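Local coordinates for extracellular ligand-binding receptor (Sphaerobacter thermophilus, PDB 4ZPJ), which probably binds a small solute outside the membrane and delivers it to an ABC transporter, as other members of the leucine-binding protein family do, at residues A[103-109]-A[131-136]; A[141-147]-A[165-169]. All coordinates share one frame; numbering follows the deposited sequence.

Interaction 1 (A[103-109]-A[131-136])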
loop_
_atom_site.group_PDB
_atom_site.type_symbol
_atom_site.label_atom_id
_atom_site.label_comp_id
_atom_site.label_asym_id
_atom_site.label_seq_id
_atom_site.Cartn_x
_atom_site.Cartn_y
_atom_site.Cartn_z
ATOM N N GLY A 103 -14.121 -9.655 2.361
ATOM C CA GLY A 103 -12.940 -10.142 3.051
ATOM C C GLY A 103 -12.842 -11.638 3.243
ATOM O O GLY A 103 -12.144 -12.066 4.136
ATOM N N GLN A 104 -13.496 -12.439 2.396
ATOM C CA GLN A 104 -13.526 -13.905 2.600
ATOM C C GLN A 104 -13.026 -14.679 1.389
ATOM O O GLN A 104 -13.637 -14.610 0.321
ATOM C CB GLN A 104 -14.963 -14.395 2.876
ATOM C CG GLN A 104 -15.636 -13.772 4.087
ATOM C CD GLN A 104 -15.062 -14.264 5.403
ATOM O OE1 GLN A 104 -14.474 -15.354 5.481
ATOM N NE2 GLN A 104 -15.232 -13.462 6.455
ATOM N N PRO A 105 -11.959 -15.475 1.561
ATOM C CA PRO A 105 -11.418 -16.286 0.460
ATOM C C PRO A 105 -12.445 -17.038 -0.389
ATOM O O PRO A 105 -12.396 -16.935 -1.612
ATOM C CB PRO A 105 -10.498 -17.258 1.191
ATOM C CG PRO A 105 -9.931 -16.405 2.295
ATOM C CD PRO A 105 -11.108 -15.571 2.770
ATOM N N GLU A 106 -13.381 -17.748 0.244
ATOM C CA GLU A 106 -14.343 -18.515 -0.564
ATOM C C GLU A 106 -15.250 -17.576 -1.354
ATOM O O GLU A 106 -15.489 -17.852 -2.523
ATOM C CB GLU A 106 -15.139 -19.579 0.220
ATOM C CG GLU A 106 -14.572 -21.024 0.127
ATOM C CD GLU A 106 -14.587 -21.644 -1.292
ATOM O OE1 GLU A 106 -15.461 -21.269 -2.128
ATOM O OE2 GLU A 106 -13.722 -22.522 -1.574
ATOM N N GLN A 107 -15.694 -16.460 -0.773
ATOM C CA GLN A 107 -16.471 -15.499 -1.518
ATOM C C GLN A 107 -15.607 -14.823 -2.601
ATOM O O GLN A 107 -16.125 -14.482 -3.639
ATOM C CB GLN A 107 -17.143 -14.468 -0.579
ATOM C CG GLN A 107 -18.144 -13.532 -1.284
ATOM C CD GLN A 107 -19.073 -12.781 -0.330
ATOM O OE1 GLN A 107 -19.531 -13.328 0.681
ATOM N NE2 GLN A 107 -19.388 -11.538 -0.664
ATOM N N ALA A 108 -14.290 -14.686 -2.387
ATOM C CA ALA A 108 -13.403 -14.082 -3.395
ATOM C C ALA A 108 -13.378 -14.971 -4.620
ATOM O O ALA A 108 -13.434 -14.490 -5.744
ATOM C CB ALA A 108 -11.993 -13.876 -2.860
ATOM N N ILE A 109 -13.367 -16.274 -4.372
ATOM C CA ILE A 109 -13.384 -17.298 -5.417
ATOM C C ILE A 109 -14.669 -17.292 -6.247
ATOM O O ILE A 109 -14.638 -17.291 -7.485
ATOM C CB ILE A 109 -13.191 -18.702 -4.781
ATOM C CG1 ILE A 109 -11.695 -19.011 -4.633
ATOM C CG2 ILE A 109 -13.866 -19.805 -5.586
ATOM C CD1 ILE A 109 -11.385 -19.929 -3.466
ATOM N N ASN A 131 -4.931 -13.188 1.951
ATOM C CA ASN A 131 -5.589 -14.509 1.876
ATOM C C ASN A 131 -6.560 -14.614 0.683
ATOM O O ASN A 131 -6.670 -15.665 0.098
ATOM C CB ASN A 131 -6.231 -14.966 3.213
ATOM C CG ASN A 131 -7.297 -14.002 3.743
ATOM O OD1 ASN A 131 -7.706 -13.045 3.080
ATOM N ND2 ASN A 131 -7.758 -14.267 4.966
ATOM N N GLU A 132 -7.201 -13.518 0.283
ATOM C CA GLU A 132 -8.086 -13.571 -0.892
ATOM C C GLU A 132 -7.240 -13.756 -2.174
ATOM O O GLU A 132 -7.574 -14.542 -3.044
ATOM C CB GLU A 132 -8.927 -12.300 -1.004
ATOM C CG GLU A 132 -10.156 -12.224 -0.113
ATOM C CD GLU A 132 -10.741 -10.815 -0.038
ATOM O OE1 GLU A 132 -10.014 -9.769 -0.278
ATOM O OE2 GLU A 132 -11.942 -10.754 0.295
ATOM N N ALA A 133 -6.118 -13.046 -2.254
ATOM C CA ALA A 133 -5.180 -13.177 -3.404
ATOM C C ALA A 133 -4.666 -14.602 -3.610
ATOM O O ALA A 133 -4.665 -15.120 -4.739
ATOM C CB ALA A 133 -3.981 -12.262 -3.199
ATOM N N ALA A 134 -4.190 -15.209 -2.520
ATOM C CA ALA A 134 -3.698 -16.571 -2.567
ATOM C C ALA A 134 -4.821 -17.543 -3.006
ATOM O O ALA A 134 -4.594 -18.462 -3.815
ATOM C CB ALA A 134 -3.126 -16.985 -1.200
ATOM N N ALA A 135 -6.031 -17.335 -2.503
ATOM C CA ALA A 135 -7.127 -18.219 -2.887
ATOM C C ALA A 135 -7.571 -18.027 -4.356
ATOM O O ALA A 135 -8.051 -18.949 -4.947
ATOM C CB ALA A 135 -8.296 -18.080 -1.921
ATOM N N VAL A 136 -7.376 -16.878 -4.990
ATOM C CA VAL A 136 -7.868 -16.737 -6.414
ATOM C C VAL A 136 -6.757 -16.760 -7.512
ATOM O O VAL A 136 -7.021 -16.790 -8.739
ATOM C CB VAL A 136 -8.720 -15.464 -6.560
ATOM C CG1 VAL A 136 -9.887 -15.493 -5.627
ATOM C CG2 VAL A 136 -7.884 -14.183 -6.310
#

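Interaction 2 (A[141-147]-A[165-169])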
loop_
_atom_site.group_PDB
_atom_site.type_symbol
_atom_site.label_atom_id
_atom_site.label_comp_id
_atom_site.label_asym_id
_atom_site.label_seq_id
_atom_site.Cartn_x
_atom_site.Cartn_y
_atom_site.Cartn_z
ATOM N N VAL A 141 -4.897 -17.099 -13.181
ATOM C CA VAL A 141 -3.847 -17.537 -14.128
ATOM C C VAL A 141 -4.374 -18.561 -15.096
ATOM O O VAL A 141 -4.173 -18.446 -16.313
ATOM C CB VAL A 141 -2.581 -18.074 -13.411
ATOM C CG1 VAL A 141 -1.596 -18.695 -14.425
ATOM C CG2 VAL A 141 -1.926 -16.946 -12.616
ATOM N N GLN A 142 -5.115 -19.534 -14.574
ATOM C CA GLN A 142 -5.706 -20.545 -15.441
ATOM C C GLN A 142 -6.606 -19.878 -16.453
ATOM O O GLN A 142 -6.642 -20.264 -17.610
ATOM C CB GLN A 142 -6.492 -21.580 -14.651
ATOM C CG GLN A 142 -6.759 -22.848 -15.473
ATOM C CD GLN A 142 -7.961 -23.660 -14.985
ATOM O OE1 GLN A 142 -7.885 -24.889 -14.833
ATOM N NE2 GLN A 142 -9.087 -22.980 -14.763
ATOM N N ALA A 143 -7.345 -18.868 -16.026
ATOM C CA ALA A 143 -8.216 -18.153 -16.961
ATOM C C ALA A 143 -7.474 -17.131 -17.884
ATOM O O ALA A 143 -8.079 -16.531 -18.753
ATOM C CB ALA A 143 -9.345 -17.475 -16.195
ATOM N N GLU A 144 -6.166 -16.974 -17.719
ATOM C CA GLU A 144 -5.379 -16.025 -18.534
ATOM C C GLU A 144 -6.018 -14.629 -18.479
ATOM O O GLU A 144 -6.203 -13.960 -19.487
ATOM C CB GLU A 144 -5.152 -16.563 -19.972
ATOM C CG GLU A 144 -4.552 -17.994 -19.984
ATOM C CD GLU A 144 -4.149 -18.541 -21.376
ATOM O OE1 GLU A 144 -4.146 -17.742 -22.337
ATOM O OE2 GLU A 144 -3.810 -19.764 -21.510
HETATM N N MSE A 145 -6.304 -14.196 -17.254
HETATM C CA MSE A 145 -6.978 -12.941 -16.972
HETATM C C MSE A 145 -6.019 -11.895 -16.460
HETATM O O MSE A 145 -5.472 -12.028 -15.337
HETATM C CB MSE A 145 -7.968 -13.232 -15.863
HETATM C CG MSE A 145 -8.708 -12.003 -15.373
HETATM SE SE MSE A 145 -9.823 -11.116 -16.750
HETATM C CE MSE A 145 -10.686 -12.732 -17.479
ATOM N N PRO A 146 -5.852 -10.811 -17.219
ATOM C CA PRO A 146 -5.017 -9.728 -16.746
ATOM C C PRO A 146 -5.583 -9.128 -15.493
ATOM O O PRO A 146 -6.793 -8.885 -15.397
ATOM C CB PRO A 146 -5.033 -8.719 -17.922
ATOM C CG PRO A 146 -5.397 -9.568 -19.105
ATOM C CD PRO A 146 -6.428 -10.503 -18.533
ATOM N N THR A 147 -4.736 -8.958 -14.503
ATOM C CA THR A 147 -5.190 -8.649 -13.145
ATOM C C THR A 147 -4.308 -7.555 -12.571
ATOM O O THR A 147 -3.091 -7.654 -12.660
ATOM C CB THR A 147 -5.088 -9.903 -12.277
ATOM O OG1 THR A 147 -5.911 -10.935 -12.827
ATOM C CG2 THR A 147 -5.520 -9.584 -10.893
ATOM N N SER A 165 3.209 -14.403 -12.362
ATOM C CA SER A 165 2.696 -14.762 -13.681
ATOM C C SER A 165 2.632 -13.507 -14.530
ATOM O O SER A 165 2.414 -12.427 -14.003
ATOM C CB SER A 165 1.259 -15.378 -13.478
ATOM O OG SER A 165 0.466 -15.296 -14.637
ATOM N N PRO A 166 2.763 -13.635 -15.852
ATOM C CA PRO A 166 2.597 -12.451 -16.738
ATOM C C PRO A 166 1.190 -11.846 -16.700
ATOM O O PRO A 166 1.016 -10.701 -17.072
ATOM C CB PRO A 166 2.887 -12.965 -18.120
ATOM C CG PRO A 166 3.140 -14.437 -18.016
ATOM C CD PRO A 166 3.086 -14.868 -16.570
ATOM N N TYR A 167 0.198 -12.596 -16.236
ATOM C CA TYR A 167 -1.129 -12.033 -16.075
ATOM C C TYR A 167 -1.294 -11.186 -14.798
ATOM O O TYR A 167 -2.230 -10.415 -14.727
ATOM C CB TYR A 167 -2.200 -13.143 -16.160
ATOM C CG TYR A 167 -2.189 -13.802 -17.501
ATOM C CD1 TYR A 167 -2.770 -13.189 -18.592
ATOM C CD2 TYR A 167 -1.609 -15.041 -17.687
ATOM C CE1 TYR A 167 -2.726 -13.780 -19.851
ATOM C CE2 TYR A 167 -1.572 -15.641 -18.938
ATOM C CZ TYR A 167 -2.115 -14.995 -20.012
ATOM O OH TYR A 167 -2.094 -15.581 -21.264
ATOM N N LEU A 168 -0.370 -11.268 -13.829
ATOM C CA LEU A 168 -0.491 -10.547 -12.550
ATOM C C LEU A 168 0.439 -9.341 -12.440
ATOM O O LEU A 168 1.629 -9.464 -12.631
ATOM C CB LEU A 168 -0.190 -11.472 -11.369
ATOM C CG LEU A 168 -0.989 -12.784 -11.395
ATOM C CD1 LEU A 168 -0.563 -13.721 -10.263
ATOM C CD2 LEU A 168 -2.468 -12.502 -11.343
ATOM N N PHE A 169 -0.151 -8.199 -12.154
ATOM C CA PHE A 169 0.549 -6.966 -11.916
ATOM C C PHE A 169 0.156 -6.465 -10.561
ATOM O O PHE A 169 -0.997 -6.648 -10.144
ATOM C CB PHE A 169 0.141 -5.904 -12.962
ATOM C CG PHE A 169 0.484 -6.261 -14.379
ATOM C CD1 PHE A 169 -0.327 -7.137 -15.110
ATOM C CD2 PHE A 169 1.557 -5.707 -14.986
ATOM C CE1 PHE A 169 -0.003 -7.487 -16.423
ATOM C CE2 PHE A 169 1.879 -6.006 -16.333
ATOM C CZ PHE A 169 1.093 -6.898 -17.043
#

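Interaction 1 (A[103-109]-A[131-136])
Asn-131 meets Pro-105 at the start of the contact. The flat carboxamide crosses the proline ring obliquely, with Asn-131 CG 3.8 Å from Pro-105 CG. It reaches this place because CG sits between the backbone N and the carbonyl carbon (chi1 59°). Asn-131 OD1 is buried with no partner in the model.

Glu-132 comes next. Its extended chain runs past the methyl of Ala-108, with Glu-132 CG 3.7 Å from Ala-108 CB. The carboxylate ends at the turn before helix 105-117, where Glu-132 OE2 lies 3.1 Å from Gln-104 N at an angle too poor for a hydrogen bond. Its firm bonds go to Ser-101 OG through OE2 and to Leu-129 N through OE1.

Ala-135 points its methyl at the facing helix. Ala-135 CB lies 3.9 Å from both Pro-105 CB and Ile-109 CD1. Val-136 closes the contact, with Val-136 CG1 3.8 Å from Ala-108 CB. The Val-136 and Ile-109 side chains slide past each other in opposite directions.

The short helical segments cross at -48°, with axes 8.5 Å apart. Helix 105-117 follows strand 92-100 and helix 130-142 follows strand 123-126. Two beta-alpha units of one mixed sheet thus pack their helices together, with strand 55-61 between their strands.

Interaction 2 (A[141-147]-A[165-169])
Tyr-167 lays one face of its ring against the backbone of Glu-144. Glu-144 CA stands 3.6 Å from the Tyr-167 ring centroid and only 7° off the ring normal, a CH-pi contact. The Glu-144 side chain continues from CA over the ring to the hydroxyl end, with Glu-144 CB 3.4 Å from Tyr-167 CZ. Glu-144 OE1 lies 3.2 Å from Tyr-167 OH. The carboxylate and ring planes are 26° apart. Glu-144 has positive phi and ends helix 130-142 in a Schellman motif, and its CA at this turn lies over the ring. Leu-366 of helix 362-371 also touches Tyr-167.

Val-141, in the last turn of helix 130-142, puts Val-141 CG2 3.5 Å from Ser-165 OG. This methyl also touches Leu-168 CD1. Ser-165 OG in turn accepts from Tyr-167 N, an ST turn.

Thr-147 and Leu-168 lie side by side and point the same way, with Thr-147 CB 3.8 Å from Leu-168 CD2. They form a parallel bridge between strand 147-149 and edge strand 168-170. Thr-147 N donates to Tyr-167 O at 2.9 Å, and Phe-169 N donates to Thr-147 O at 3.0 Å. Thr-147 OG1, beside its own backbone N (chi1 -60°), donates to Met-145 O from above the carbonyl plane.

Replacing Tyr-167 by an alanine would probably leave the Glu-144 backbone without its aromatic cover and open a gap beside the helix end.

The two backbone bonds set the strand register. The ring packing is apolar over its face and polar where the carboxylate nears the hydroxyl, so the helix end is held mainly by surface fit.

Overall arrangement
Interaction 1 closes before interaction 2 opens along the chain, and helix 130-142 serves both. Its first half packs on helix 105-117 in interaction 1. Its last turn and the link to strand 147-149 make interaction 2. The centres are 16 Å apart, and the nearest atoms are about 5 Å apart without touching. Both lie on the same side of the chain's centre, in the part built on the mixed six-stranded sheet. Helix 130-142 is thus packed at its first half against the preceding helix, while its C-terminal end leads into the strand that pairs with edge strand 168-170. Both contacts belong to the framework of one lobe of the periplasmic binding protein fold.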